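Long-range contacts in glycerol dehydrogenase (Bacillus coagulans, PDB 6CSJ), which probably catalyses the NAD-dependent oxidation of glycerol and related polyols, and in this double mutant has acquired D-lactate dehydrogenase activity: residues H254-G259 / E327-E332; T279-I284 / A350-A355; T261-T266 / R323-L328; A185-M190 / I336-F341; S125-I130 / E138-L143. The protein carries 2 engineered substitutions. One frame throughout, in Å; residues are numbered along the deposited sequence.

From the N terminus, interaction 5 closes first: strands 127-131 and 137-142 form a hairpin over a short turn. Interaction 4 then opens after helix 175-185 and closes a loop of 145 intervening residues at 336-341. Interactions 1 and 3 fall wholly within that loop; both end on helix 319-329, which helix 252-259 and the loop after it reach in turn. Interaction 2, between helices 271-285 and 345-365, crosses interactions 1, 3 and 4, since its second segment lies beyond theirs. Interactions 1 to 4 thus knit the helical part of the chain together, and Met190 touching Met142 brings the hairpin of interaction 5 against interaction 4.

Interaction 1. Residues H254-G259 / E327-E332; sequences HAIHNG and ELSCAE
Ser329 and Leu328 meet the helix 252-259 through different first torsions. In Ser329 the hydroxyl is anti to the carbonyl carbon and beside its own backbone N (chi1 -55°), which lays OG over the turn formed by Ala255, Ile256 and Gly259. In Leu328 CG is anti to the backbone N (chi1 -172°), and the branch reaches past Gly259 toward the carbonyl of Asn258.

Ser329 OG is 3.6 Å from Ile256 CA and 3.7 Å from Gly259 CA, whereas Leu328 CB sits 4.0 Å from Gly259 CA and Leu328 CD2 3.9 Å from Asn258 O. Ala255 adds its methyl, with CB 3.6 Å from Ser329 O. No hydrogen bond joins the two segments: Ser329 OG instead bonds to Val325 O one turn back in its own helix, which satisfies the buried hydroxyl and fixes its rotation, so that toward Ala255 and Ile256 it offers only packing.

The backbones approach to 4.5 Å between Gly259 CA and Ser329 CA. A glycine fits this spacing, because the direction a CB would take there runs toward the other segment, straight at the serine hydroxyl. Beside the contact, Asn258 OD1 accepts from His257 ND1, and Asn258 ND2 is held by Glu334.

The contact is buried in the helical part of the chain, consistent with the all-helical C-terminal domain of iron-containing alcohol dehydrogenases. Several helices converge here: Ile256 continues onto Val348 and Ile352 of helix 345-365 and onto Ala281 of helix 271-285, and Ser329 also touches Val348.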
# COMPACT_ATOMS: atom_id res chain seq x y z
N HIS A 254 -10.69 4.77 -0.87
CA HIS A 254 -9.99 4.70 0.42
C HIS A 254 -10.87 5.10 1.60
O HIS A 254 -10.81 4.46 2.65
CB HIS A 254 -8.66 5.49 0.42
CG HIS A 254 -7.48 4.65 0.00
ND1 HIS A 254 -7.31 4.20 -1.30
CD2 HIS A 254 -6.49 4.05 0.73
CE1 HIS A 254 -6.23 3.44 -1.36
NE2 HIS A 254 -5.70 3.36 -0.15
N ALA A 255 -11.71 6.12 1.41
CA ALA A 255 -12.68 6.52 2.44
C ALA A 255 -13.65 5.38 2.75
O ALA A 255 -13.92 5.11 3.91
CB ALA A 255 -13.43 7.76 2.03
N ILE A 256 -14.14 4.72 1.71
CA ILE A 256 -15.04 3.57 1.87
C ILE A 256 -14.31 2.38 2.51
O ILE A 256 -14.91 1.69 3.34
CB ILE A 256 -15.76 3.21 0.54
CG1 ILE A 256 -16.76 4.32 0.17
CG2 ILE A 256 -16.52 1.88 0.65
CD1 ILE A 256 -17.22 4.31 -1.28
N HIS A 257 -13.05 2.15 2.13
CA HIS A 257 -12.18 1.19 2.86
C HIS A 257 -12.17 1.46 4.38
O HIS A 257 -12.36 0.54 5.17
CB HIS A 257 -10.74 1.19 2.30
CG HIS A 257 -9.71 0.68 3.27
ND1 HIS A 257 -9.12 1.49 4.22
CD2 HIS A 257 -9.17 -0.55 3.44
CE1 HIS A 257 -8.27 0.78 4.94
NE2 HIS A 257 -8.27 -0.46 4.48
N ASN A 258 -11.97 2.72 4.77
CA ASN A 258 -11.93 3.10 6.19
C ASN A 258 -13.26 2.87 6.88
O ASN A 258 -13.30 2.32 7.98
CB ASN A 258 -11.52 4.57 6.37
CG ASN A 258 -10.08 4.83 5.98
OD1 ASN A 258 -9.31 3.91 5.72
ND2 ASN A 258 -9.70 6.10 5.94
N GLY A 259 -14.35 3.27 6.23
CA GLY A 259 -15.69 3.05 6.76
C GLY A 259 -16.07 1.60 6.99
O GLY A 259 -16.85 1.29 7.89
N GLU A 327 -21.54 6.76 7.06
CA GLU A 327 -21.26 7.91 7.94
C GLU A 327 -19.78 8.03 8.23
O GLU A 327 -19.21 9.13 8.10
CB GLU A 327 -22.08 7.84 9.24
CG GLU A 327 -23.37 8.68 9.20
CD GLU A 327 -24.60 7.94 9.72
OE1 GLU A 327 -24.52 7.27 10.77
OE2 GLU A 327 -25.66 8.04 9.05
N LEU A 328 -19.13 6.92 8.58
CA LEU A 328 -17.69 6.93 8.84
C LEU A 328 -16.89 7.29 7.57
O LEU A 328 -15.88 8.00 7.67
CB LEU A 328 -17.21 5.59 9.44
CG LEU A 328 -15.75 5.50 9.93
CD1 LEU A 328 -15.34 6.61 10.88
CD2 LEU A 328 -15.56 4.13 10.61
N SER A 329 -17.35 6.82 6.41
CA SER A 329 -16.71 7.17 5.13
C SER A 329 -16.75 8.67 4.85
O SER A 329 -15.86 9.20 4.20
CB SER A 329 -17.36 6.43 3.95
OG SER A 329 -17.37 5.03 4.14
N CYS A 330 -17.80 9.34 5.34
CA CYS A 330 -18.01 10.79 5.16
C CYS A 330 -17.58 11.67 6.35
O CYS A 330 -17.92 12.86 6.37
CB CYS A 330 -19.49 11.05 4.84
SG CYS A 330 -20.05 10.25 3.32
N ALA A 331 -16.83 11.13 7.31
CA ALA A 331 -16.31 11.91 8.45
C ALA A 331 -15.53 13.13 7.99
O ALA A 331 -14.92 13.10 6.93
CB ALA A 331 -15.43 11.05 9.35
N GLU A 332 -15.50 14.16 8.83
CA GLU A 332 -14.91 15.48 8.47
C GLU A 332 -13.76 15.62 7.47
O GLU A 332 -13.99 16.17 6.39
CB GLU A 332 -14.59 16.32 9.73
CG GLU A 332 -14.46 17.80 9.48
CD GLU A 332 -14.82 18.70 10.68
OE1 GLU A 332 -16.01 18.70 11.04
OE2 GLU A 332 -13.92 19.37 11.23

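Interaction 2. Residues T279-I284 / A350-A355; sequences TLAQLI and AAIVTA
Leu280 and Ala355 meet at a carbonyl: the flat groups that carry this contact are peptide units, not rings. Leu280 CD2 lies 3.4 Å from Ala355 O, and Ala351 CB lies 3.5 Å from Ala281 O, so each helix sets a methyl against a carbonyl of the other. Ala350 O is approached from opposite faces of its plane by Thr354 OG1 and Thr354 N, which ties the threonine hydroxyl back to its own helix and leaves its methyl for Ile284.

The axes of segments 279-284 and 350-355 approach to 8.0 Å, with 115° between their N-to-C directions. Small residues permit this: Ala281 CB is 4.0 Å from Ala355 CB, and their CA atoms are 5.0 Å apart. Ile284 extends the seam, its CG2 3.8 Å from Thr354 CG2 and its CG1 3.9 Å from Ala355 CA. Leu280 also packs on Ile293 and Val297 of helix 290-303; an alanine here would probably open a gap beside Ala355 O and CB and lose the leucine's share of that packing.

Within what is probably the helical C-terminal domain, no hydrogen bond crosses between the segments; methyls fit by van der Waals contact against methyls and carbonyl oxygens.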
# COMPACT_ATOMS: atom_id res chain seq x y z
N THR A 279 -13.35 0.59 -4.73
CA THR A 279 -13.21 1.11 -6.09
C THR A 279 -14.51 0.93 -6.87
O THR A 279 -14.94 1.86 -7.56
CB THR A 279 -12.04 0.43 -6.83
OG1 THR A 279 -10.85 0.60 -6.06
CG2 THR A 279 -11.86 1.02 -8.22
N LEU A 280 -15.13 -0.24 -6.74
CA LEU A 280 -16.40 -0.50 -7.40
C LEU A 280 -17.46 0.49 -6.91
O LEU A 280 -18.18 1.07 -7.71
CB LEU A 280 -16.85 -1.96 -7.18
CG LEU A 280 -18.18 -2.39 -7.82
CD1 LEU A 280 -18.15 -2.14 -9.33
CD2 LEU A 280 -18.47 -3.85 -7.52
N ALA A 281 -17.52 0.68 -5.59
CA ALA A 281 -18.41 1.67 -4.98
C ALA A 281 -18.13 3.09 -5.49
O ALA A 281 -19.08 3.83 -5.76
CB ALA A 281 -18.32 1.61 -3.46
N GLN A 282 -16.86 3.46 -5.65
CA GLN A 282 -16.55 4.78 -6.23
C GLN A 282 -17.11 4.89 -7.64
O GLN A 282 -17.68 5.93 -7.99
CB GLN A 282 -15.06 5.12 -6.24
CG GLN A 282 -14.83 6.53 -6.79
CD GLN A 282 -13.41 7.03 -6.72
OE1 GLN A 282 -12.74 6.88 -5.70
NE2 GLN A 282 -12.96 7.68 -7.79
N LEU A 283 -16.98 3.83 -8.44
CA LEU A 283 -17.46 3.87 -9.82
C LEU A 283 -18.99 4.04 -9.92
O LEU A 283 -19.48 4.72 -10.82
CB LEU A 283 -17.00 2.62 -10.59
CG LEU A 283 -15.48 2.45 -10.77
CD1 LEU A 283 -15.19 1.14 -11.47
CD2 LEU A 283 -14.87 3.60 -11.53
N ILE A 284 -19.73 3.43 -9.00
CA ILE A 284 -21.17 3.66 -8.88
C ILE A 284 -21.44 5.11 -8.46
O ILE A 284 -22.26 5.79 -9.07
CB ILE A 284 -21.84 2.70 -7.86
CG1 ILE A 284 -21.58 1.22 -8.21
CG2 ILE A 284 -23.33 2.97 -7.77
CD1 ILE A 284 -21.99 0.81 -9.59
N ALA A 350 -25.98 4.55 -0.87
CA ALA A 350 -26.51 4.11 -2.17
C ALA A 350 -25.43 3.49 -3.06
O ALA A 350 -25.67 2.45 -3.69
CB ALA A 350 -27.19 5.27 -2.89
N ALA A 351 -24.26 4.11 -3.09
CA ALA A 351 -23.11 3.59 -3.87
C ALA A 351 -22.63 2.20 -3.37
O ALA A 351 -22.37 1.31 -4.18
CB ALA A 351 -21.96 4.58 -3.86
N ILE A 352 -22.56 2.03 -2.06
CA ILE A 352 -22.08 0.79 -1.46
C ILE A 352 -23.04 -0.37 -1.73
O ILE A 352 -22.63 -1.43 -2.21
CB ILE A 352 -21.79 0.97 0.06
CG1 ILE A 352 -20.57 1.89 0.24
CG2 ILE A 352 -21.54 -0.37 0.76
CD1 ILE A 352 -20.44 2.51 1.62
N VAL A 353 -24.32 -0.16 -1.43
CA VAL A 353 -25.31 -1.23 -1.59
C VAL A 353 -25.49 -1.56 -3.08
O VAL A 353 -25.65 -2.73 -3.44
CB VAL A 353 -26.66 -0.86 -0.92
CG1 VAL A 353 -27.75 -1.89 -1.23
CG2 VAL A 353 -26.46 -0.74 0.58
N THR A 354 -25.45 -0.53 -3.93
CA THR A 354 -25.58 -0.74 -5.37
C THR A 354 -24.32 -1.40 -5.96
O THR A 354 -24.43 -2.23 -6.87
CB THR A 354 -25.94 0.59 -6.09
OG1 THR A 354 -27.15 1.10 -5.52
CG2 THR A 354 -26.13 0.38 -7.59
N ALA A 355 -23.14 -1.07 -5.42
CA ALA A 355 -21.92 -1.79 -5.81
C ALA A 355 -22.04 -3.28 -5.52
O ALA A 355 -21.68 -4.12 -6.37
CB ALA A 355 -20.71 -1.20 -5.09

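Interaction 3. Residues T261-T266 / R323-L328; sequences TVLEET and RKVAEL
Val262 and Leu328 lie alongside each other, pointing opposite ways, and Val262 is the residue that meets most of the helix, touching Lys324, Val325 and Leu328. The closest approach of the first pair is between Val262 CG2 and Leu328 CD2, at 3.7 Å. The same leucine methyl also receives Thr261, whose CG2 lies 3.6 Å from Leu328 CD2; these two side chains cross obliquely, with the threonine methyl in the crowded position between its backbone N and carbonyl carbon and the hydroxyl turned anti to the N (chi1 -165°).

Val262 CG1, anti to the backbone N (chi1 169°), meets the first methylene of Lys324, 3.8 Å away at CB, with the two side chains at about a right angle; the rest of the lysine chain then leads off, so only its aliphatic root takes part. The body of the valine rests on Val325, CB to CG2 being 4.0 Å.

Leu263, the next residue along, reaches Val325 as well, again at about a right angle: Leu263 CG is 3.7 Å from Val325 CG2. That single methyl is touched by two consecutive residues, from directions roughly at right angles. Leu263 packs further on Leu322 and Val314, while Val325 faces Ile352 of helix 345-365.

The loop following helix 252-259 is thus laid along helix 319-329, in what is probably the family's helical C-terminal domain, by aliphatic groups, mostly branched. No hydrogen bond or salt bridge crosses between the segments, so the attachment is hydrophobic, grading from buried at Val325 and Leu263 to solvent-facing at Lys324 and Thr261.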
# COMPACT_ATOMS: atom_id res chain seq x y z
N THR A 261 -14.43 -0.66 8.35
CA THR A 261 -13.95 -1.12 9.67
C THR A 261 -15.12 -1.36 10.66
O THR A 261 -15.02 -2.20 11.54
CB THR A 261 -12.95 -0.13 10.30
OG1 THR A 261 -12.29 -0.80 11.38
CG2 THR A 261 -13.65 1.09 10.84
N VAL A 262 -16.20 -0.61 10.49
CA VAL A 262 -17.46 -0.80 11.23
C VAL A 262 -17.99 -2.23 11.12
O VAL A 262 -18.55 -2.75 12.08
CB VAL A 262 -18.55 0.19 10.71
CG1 VAL A 262 -19.94 -0.16 11.25
CG2 VAL A 262 -18.19 1.63 11.05
N LEU A 263 -17.87 -2.84 9.95
CA LEU A 263 -18.26 -4.24 9.75
C LEU A 263 -17.15 -5.19 10.22
O LEU A 263 -16.13 -5.37 9.55
CB LEU A 263 -18.62 -4.49 8.29
CG LEU A 263 -19.75 -3.64 7.72
CD1 LEU A 263 -19.94 -3.89 6.24
CD2 LEU A 263 -21.07 -3.92 8.45
N GLU A 264 -17.36 -5.79 11.39
CA GLU A 264 -16.39 -6.67 12.05
C GLU A 264 -15.97 -7.88 11.20
O GLU A 264 -14.80 -8.27 11.19
CB GLU A 264 -16.94 -7.15 13.42
CG GLU A 264 -18.34 -7.76 13.38
CD GLU A 264 -19.19 -7.44 14.61
OE1 GLU A 264 -19.22 -6.28 15.10
OE2 GLU A 264 -19.83 -8.37 15.08
N GLU A 265 -16.94 -8.46 10.48
CA GLU A 265 -16.66 -9.56 9.52
C GLU A 265 -15.59 -9.23 8.45
O GLU A 265 -15.00 -10.16 7.90
CB GLU A 265 -17.94 -10.02 8.79
CG GLU A 265 -19.20 -10.19 9.59
CD GLU A 265 -20.20 -9.04 9.40
OE1 GLU A 265 -19.96 -7.90 9.88
OE2 GLU A 265 -21.24 -9.30 8.79
N THR A 266 -15.36 -7.95 8.15
CA THR A 266 -14.38 -7.56 7.13
C THR A 266 -12.96 -7.36 7.65
O THR A 266 -12.05 -7.12 6.84
CB THR A 266 -14.78 -6.27 6.40
OG1 THR A 266 -14.64 -5.14 7.28
CG2 THR A 266 -16.21 -6.36 5.91
N ARG A 323 -25.34 2.04 7.15
CA ARG A 323 -25.42 3.50 7.40
C ARG A 323 -24.18 3.99 8.14
O ARG A 323 -23.64 5.05 7.81
CB ARG A 323 -26.65 3.88 8.23
CG ARG A 323 -27.99 3.64 7.56
CD ARG A 323 -28.51 4.83 6.80
NE ARG A 323 -29.59 4.43 5.90
CZ ARG A 323 -29.96 5.07 4.78
NH1 ARG A 323 -29.33 6.18 4.37
NH2 ARG A 323 -30.96 4.58 4.06
N LYS A 324 -23.76 3.24 9.16
CA LYS A 324 -22.57 3.60 9.94
C LYS A 324 -21.31 3.58 9.06
O LYS A 324 -20.46 4.48 9.17
CB LYS A 324 -22.38 2.70 11.16
CG LYS A 324 -23.40 2.87 12.27
CD LYS A 324 -23.26 1.71 13.27
CE LYS A 324 -24.51 1.46 14.13
NZ LYS A 324 -24.69 2.57 15.10
N VAL A 325 -21.21 2.58 8.18
CA VAL A 325 -20.13 2.52 7.19
C VAL A 325 -20.10 3.80 6.34
O VAL A 325 -19.04 4.41 6.17
CB VAL A 325 -20.26 1.28 6.26
CG1 VAL A 325 -19.26 1.35 5.11
CG2 VAL A 325 -20.08 -0.02 7.03
N ALA A 326 -21.26 4.21 5.84
CA ALA A 326 -21.39 5.42 5.04
C ALA A 326 -21.06 6.68 5.82
O ALA A 326 -20.39 7.58 5.30
CB ALA A 326 -22.79 5.51 4.46
N GLU A 327 -21.54 6.76 7.06
CA GLU A 327 -21.26 7.91 7.94
C GLU A 327 -19.78 8.03 8.23
O GLU A 327 -19.21 9.13 8.10
CB GLU A 327 -22.08 7.84 9.24
CG GLU A 327 -23.37 8.68 9.20
CD GLU A 327 -24.60 7.94 9.72
OE1 GLU A 327 -24.52 7.27 10.77
OE2 GLU A 327 -25.66 8.04 9.05
N LEU A 328 -19.13 6.92 8.58
CA LEU A 328 -17.69 6.93 8.84
C LEU A 328 -16.89 7.29 7.57
O LEU A 328 -15.88 8.00 7.67
CB LEU A 328 -17.21 5.59 9.44
CG LEU A 328 -15.75 5.50 9.93
CD1 LEU A 328 -15.34 6.61 10.88
CD2 LEU A 328 -15.56 4.13 10.61

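Interaction 4. Residues A185-M190 / I336-F341; sequences ANKTTM and IYNMPF
Tyr337 reaches Lys187 through its backbone, at the end of a 3-10 segment, here 336-338, that faces the C-terminal end of helix 175-185. That helix closes with a Schellman motif, in which Asn186 has positive phi, and the chain leaving it runs along the turn.

Following the turn in order, Tyr337 comes first, one face of its ring covered by Ile336 CG2, 3.8 Å above the centre. Tyr337 O accepts a weak hydrogen bond from Lys187 NZ at 2.8 Å, while the tyrosine hydroxyl is engaged elsewhere, with Cys330 O. The lysine gets there by bending: chi2 of -78° and chi4 of 75° fold its chain across the next residue. That residue, Asn338, has OD1 3.4 Å from Lys187 CB and 3.7 Å from Lys187 CG, an oblique packing of amide against aliphatic stem; Asn338 ND2 bonds to Leu250 O, which holds the amide in place. An alanine at Lys187 would probably leave Tyr337 O without this weak donor and uncover the side of Asn338 that the methylenes CG and CD line.

Met339 turns its side chain away, onto Gln282 and Ala252, so it contributes little beyond its carbonyl. Pro340 completes the surface contact beside Ala185, where the two CA atoms are 4.1 Å apart. The methyl of Ala185 sits in the bend thus formed, with CB 3.2 Å from Asn338 O and 3.7 Å from Pro340 CA.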
# COMPACT_ATOMS: atom_id res chain seq x y z
N ALA A 185 -11.56 17.43 -9.73
CA ALA A 185 -11.98 18.34 -8.66
C ALA A 185 -11.05 19.53 -8.43
O ALA A 185 -11.42 20.44 -7.71
CB ALA A 185 -12.14 17.56 -7.35
N ASN A 186 -9.85 19.52 -9.02
CA ASN A 186 -8.81 20.53 -8.74
C ASN A 186 -8.40 20.58 -7.25
O ASN A 186 -8.03 21.63 -6.74
CB ASN A 186 -9.26 21.92 -9.24
CG ASN A 186 -8.09 22.84 -9.50
OD1 ASN A 186 -7.13 22.47 -10.15
ND2 ASN A 186 -8.18 24.07 -9.01
N LYS A 187 -8.47 19.43 -6.59
CA LYS A 187 -8.14 19.30 -5.16
C LYS A 187 -6.67 18.86 -4.99
O LYS A 187 -5.97 18.59 -5.97
CB LYS A 187 -9.07 18.28 -4.47
CG LYS A 187 -10.52 18.73 -4.35
CD LYS A 187 -10.71 19.72 -3.23
CE LYS A 187 -12.15 20.26 -3.21
NZ LYS A 187 -13.12 19.26 -2.68
N THR A 188 -6.21 18.83 -3.75
CA THR A 188 -4.81 18.59 -3.43
C THR A 188 -4.57 17.18 -2.91
O THR A 188 -5.50 16.50 -2.46
CB THR A 188 -4.29 19.60 -2.40
OG1 THR A 188 -5.06 19.50 -1.22
CG2 THR A 188 -4.37 21.01 -2.92
N THR A 189 -3.30 16.77 -2.98
CA THR A 189 -2.86 15.41 -2.67
C THR A 189 -2.09 15.35 -1.33
O THR A 189 -1.76 16.39 -0.75
CB THR A 189 -1.96 14.90 -3.81
OG1 THR A 189 -0.70 15.60 -3.81
CG2 THR A 189 -2.63 15.14 -5.16
N MET A 190 -1.78 14.14 -0.87
CA MET A 190 -0.86 13.95 0.27
C MET A 190 0.52 14.60 0.06
O MET A 190 1.17 15.00 1.02
CB MET A 190 -0.66 12.45 0.60
CG MET A 190 -1.84 11.73 1.22
SD MET A 190 -2.41 12.50 2.76
CE MET A 190 -1.01 12.31 3.88
N ILE A 336 -13.01 11.21 0.69
CA ILE A 336 -14.21 11.19 -0.16
C ILE A 336 -14.60 12.56 -0.71
O ILE A 336 -15.20 12.64 -1.77
CB ILE A 336 -15.41 10.54 0.57
CG1 ILE A 336 -16.44 10.03 -0.44
CG2 ILE A 336 -16.01 11.48 1.60
CD1 ILE A 336 -17.24 8.85 0.08
N TYR A 337 -14.24 13.63 -0.00
CA TYR A 337 -14.53 14.99 -0.47
C TYR A 337 -13.63 15.48 -1.60
O TYR A 337 -13.82 16.59 -2.08
CB TYR A 337 -14.55 15.98 0.72
CG TYR A 337 -15.61 15.57 1.72
CD1 TYR A 337 -16.97 15.69 1.41
CD2 TYR A 337 -15.26 14.99 2.95
CE1 TYR A 337 -17.95 15.27 2.30
CE2 TYR A 337 -16.24 14.58 3.85
CZ TYR A 337 -17.58 14.72 3.51
OH TYR A 337 -18.54 14.30 4.37
N ASN A 338 -12.68 14.65 -2.04
CA ASN A 338 -11.91 14.94 -3.27
C ASN A 338 -12.67 14.57 -4.55
O ASN A 338 -12.19 14.89 -5.64
CB ASN A 338 -10.55 14.24 -3.26
CG ASN A 338 -9.59 14.85 -2.28
OD1 ASN A 338 -9.67 16.04 -1.94
ND2 ASN A 338 -8.64 14.04 -1.82
N MET A 339 -13.83 13.91 -4.42
CA MET A 339 -14.72 13.72 -5.57
C MET A 339 -15.15 15.10 -6.11
O MET A 339 -15.34 16.03 -5.33
CB MET A 339 -15.96 12.91 -5.16
CG MET A 339 -15.69 11.47 -4.71
SD MET A 339 -14.70 10.44 -5.82
CE MET A 339 -15.84 10.21 -7.20
N PRO A 340 -15.28 15.24 -7.44
CA PRO A 340 -15.63 16.56 -8.02
C PRO A 340 -17.14 16.92 -7.95
O PRO A 340 -17.63 17.67 -8.76
CB PRO A 340 -15.15 16.43 -9.47
CG PRO A 340 -15.33 14.98 -9.78
CD PRO A 340 -15.12 14.22 -8.50
N PHE A 341 -17.86 16.37 -6.98
CA PHE A 341 -19.27 16.67 -6.74
C PHE A 341 -19.55 16.56 -5.23
O PHE A 341 -18.71 16.05 -4.49
CB PHE A 341 -20.20 15.74 -7.55
CG PHE A 341 -19.80 14.28 -7.51
CD1 PHE A 341 -20.21 13.44 -6.47
CD2 PHE A 341 -19.04 13.74 -8.54
CE1 PHE A 341 -19.85 12.10 -6.45
CE2 PHE A 341 -18.68 12.39 -8.52
CZ PHE A 341 -19.09 11.57 -7.47

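Interaction 5. Residues S125-I130 / E138-L143; sequences SALSVI and EEYLML
Ile130 and Leu141 form the apolar centre of this antiparallel hairpin, on the face turned toward helices 70-82 and 94-106, with Ile130 CG1 4.0 Å from Leu141 CB. On the same face Ser128 OG bonds to Asp98 O, and, just beyond the strand, Leu143 CD1 lies 3.7 Å from Ser128 OG. The other face is the more open one. There Leu127, with CG anti to the backbone N (chi1 -179°), carries CD1 to within 4.0 Å of Tyr140 CB, and the same methyl lies beside Met142 SD. Next to it Val129 runs side by side with Tyr140, its CG2 at the ring edge, 4.1 Å from Tyr140 CE1.

Between the faces runs the backbone pairing. Ser128 and Leu141 form a hydrogen-bonded pair, with Ser128 N donating to Leu141 O (2.9 Å) and Leu141 N returning the bond to Ser128 O. Ile130 N in turn donates to Glu139 O (2.9 Å). At the open end Leu143 N reaches Ala126 O at 3.0 Å from well above the carbonyl plane, where Ala126 centres an inverse gamma turn. Toward the loop, Glu138 and Glu139 both oppose Ile130 in a classic beta bulge, so Ile130 O takes two N-H groups, the nearer from Glu138 N at 2.9 Å.

At the polar edge Glu139 forms a salt bridge with Lys70. Backbone hydrogen bonds therefore set the pairing, while the side chains of the Ser128, Ile130 and Leu141 face, with Glu139, join the hairpin to helices 70-82 and 94-106.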
# COMPACT_ATOMS: atom_id res chain seq x y z
N SER A 125 5.65 5.72 0.49
CA SER A 125 5.01 6.93 1.00
C SER A 125 5.71 7.54 2.21
O SER A 125 6.32 6.82 3.02
CB SER A 125 3.55 6.65 1.36
OG SER A 125 3.47 5.91 2.57
N ALA A 126 5.59 8.87 2.33
CA ALA A 126 6.11 9.64 3.45
C ALA A 126 5.17 9.56 4.66
O ALA A 126 4.62 10.58 5.10
CB ALA A 126 6.30 11.11 3.03
N LEU A 127 5.00 8.36 5.20
CA LEU A 127 3.94 8.11 6.18
C LEU A 127 4.26 6.88 7.01
O LEU A 127 4.57 5.83 6.46
CB LEU A 127 2.60 7.91 5.47
CG LEU A 127 1.34 7.66 6.31
CD1 LEU A 127 1.12 8.78 7.31
CD2 LEU A 127 0.14 7.45 5.41
N SER A 128 4.17 7.02 8.33
CA SER A 128 4.23 5.88 9.25
C SER A 128 2.91 5.80 10.00
O SER A 128 2.47 6.79 10.59
CB SER A 128 5.39 6.02 10.24
OG SER A 128 6.62 6.15 9.57
N VAL A 129 2.27 4.63 9.99
CA VAL A 129 1.05 4.43 10.76
C VAL A 129 1.49 3.91 12.11
O VAL A 129 2.09 2.83 12.19
CB VAL A 129 0.07 3.46 10.06
CG1 VAL A 129 -1.23 3.36 10.84
CG2 VAL A 129 -0.21 3.91 8.63
N ILE A 130 1.22 4.68 13.16
CA ILE A 130 1.64 4.36 14.53
C ILE A 130 0.47 3.76 15.30
O ILE A 130 -0.65 4.25 15.23
CB ILE A 130 2.12 5.63 15.28
CG1 ILE A 130 3.16 6.43 14.45
CG2 ILE A 130 2.63 5.26 16.68
CD1 ILE A 130 4.46 5.72 14.19
N GLU A 138 -3.10 4.57 16.76
CA GLU A 138 -2.80 5.79 17.54
C GLU A 138 -2.80 7.01 16.64
O GLU A 138 -3.62 7.89 16.82
CB GLU A 138 -1.48 5.68 18.32
CG GLU A 138 -1.20 6.89 19.19
CD GLU A 138 0.08 6.77 20.01
OE1 GLU A 138 0.79 5.72 20.07
OE2 GLU A 138 0.38 7.80 20.62
N GLU A 139 -1.87 7.09 15.69
CA GLU A 139 -1.80 8.27 14.81
C GLU A 139 -1.13 8.04 13.45
O GLU A 139 -0.40 7.07 13.25
CB GLU A 139 -1.11 9.43 15.52
CG GLU A 139 0.32 9.13 15.99
CD GLU A 139 1.16 10.34 16.25
OE1 GLU A 139 1.00 11.31 15.52
OE2 GLU A 139 2.03 10.36 17.16
N TYR A 140 -1.40 8.96 12.52
CA TYR A 140 -0.69 9.06 11.26
C TYR A 140 0.50 10.00 11.43
O TYR A 140 0.31 11.19 11.64
CB TYR A 140 -1.61 9.58 10.13
CG TYR A 140 -2.71 8.62 9.76
CD1 TYR A 140 -2.41 7.35 9.28
CD2 TYR A 140 -4.07 8.97 9.88
CE1 TYR A 140 -3.41 6.45 8.93
CE2 TYR A 140 -5.07 8.07 9.53
CZ TYR A 140 -4.73 6.81 9.07
OH TYR A 140 -5.69 5.90 8.73
N LEU A 141 1.71 9.47 11.35
CA LEU A 141 2.93 10.29 11.40
C LEU A 141 3.35 10.65 9.96
O LEU A 141 3.83 9.80 9.22
CB LEU A 141 4.03 9.54 12.13
CG LEU A 141 5.41 10.21 12.27
CD1 LEU A 141 5.32 11.56 12.95
CD2 LEU A 141 6.42 9.29 12.97
N MET A 142 3.16 11.92 9.59
CA MET A 142 3.51 12.46 8.29
C MET A 142 5.00 12.76 8.32
O MET A 142 5.45 13.48 9.20
CB MET A 142 2.77 13.77 7.97
CG MET A 142 1.28 13.79 8.26
SD MET A 142 0.30 12.67 7.23
CE MET A 142 -1.34 13.05 7.83
N LEU A 143 5.75 12.22 7.36
CA LEU A 143 7.19 12.41 7.33
C LEU A 143 7.54 13.54 6.38
O LEU A 143 6.81 13.76 5.43
CB LEU A 143 7.88 11.12 6.92
CG LEU A 143 7.52 9.94 7.82
CD1 LEU A 143 8.07 8.66 7.23
CD2 LEU A 143 8.05 10.17 9.23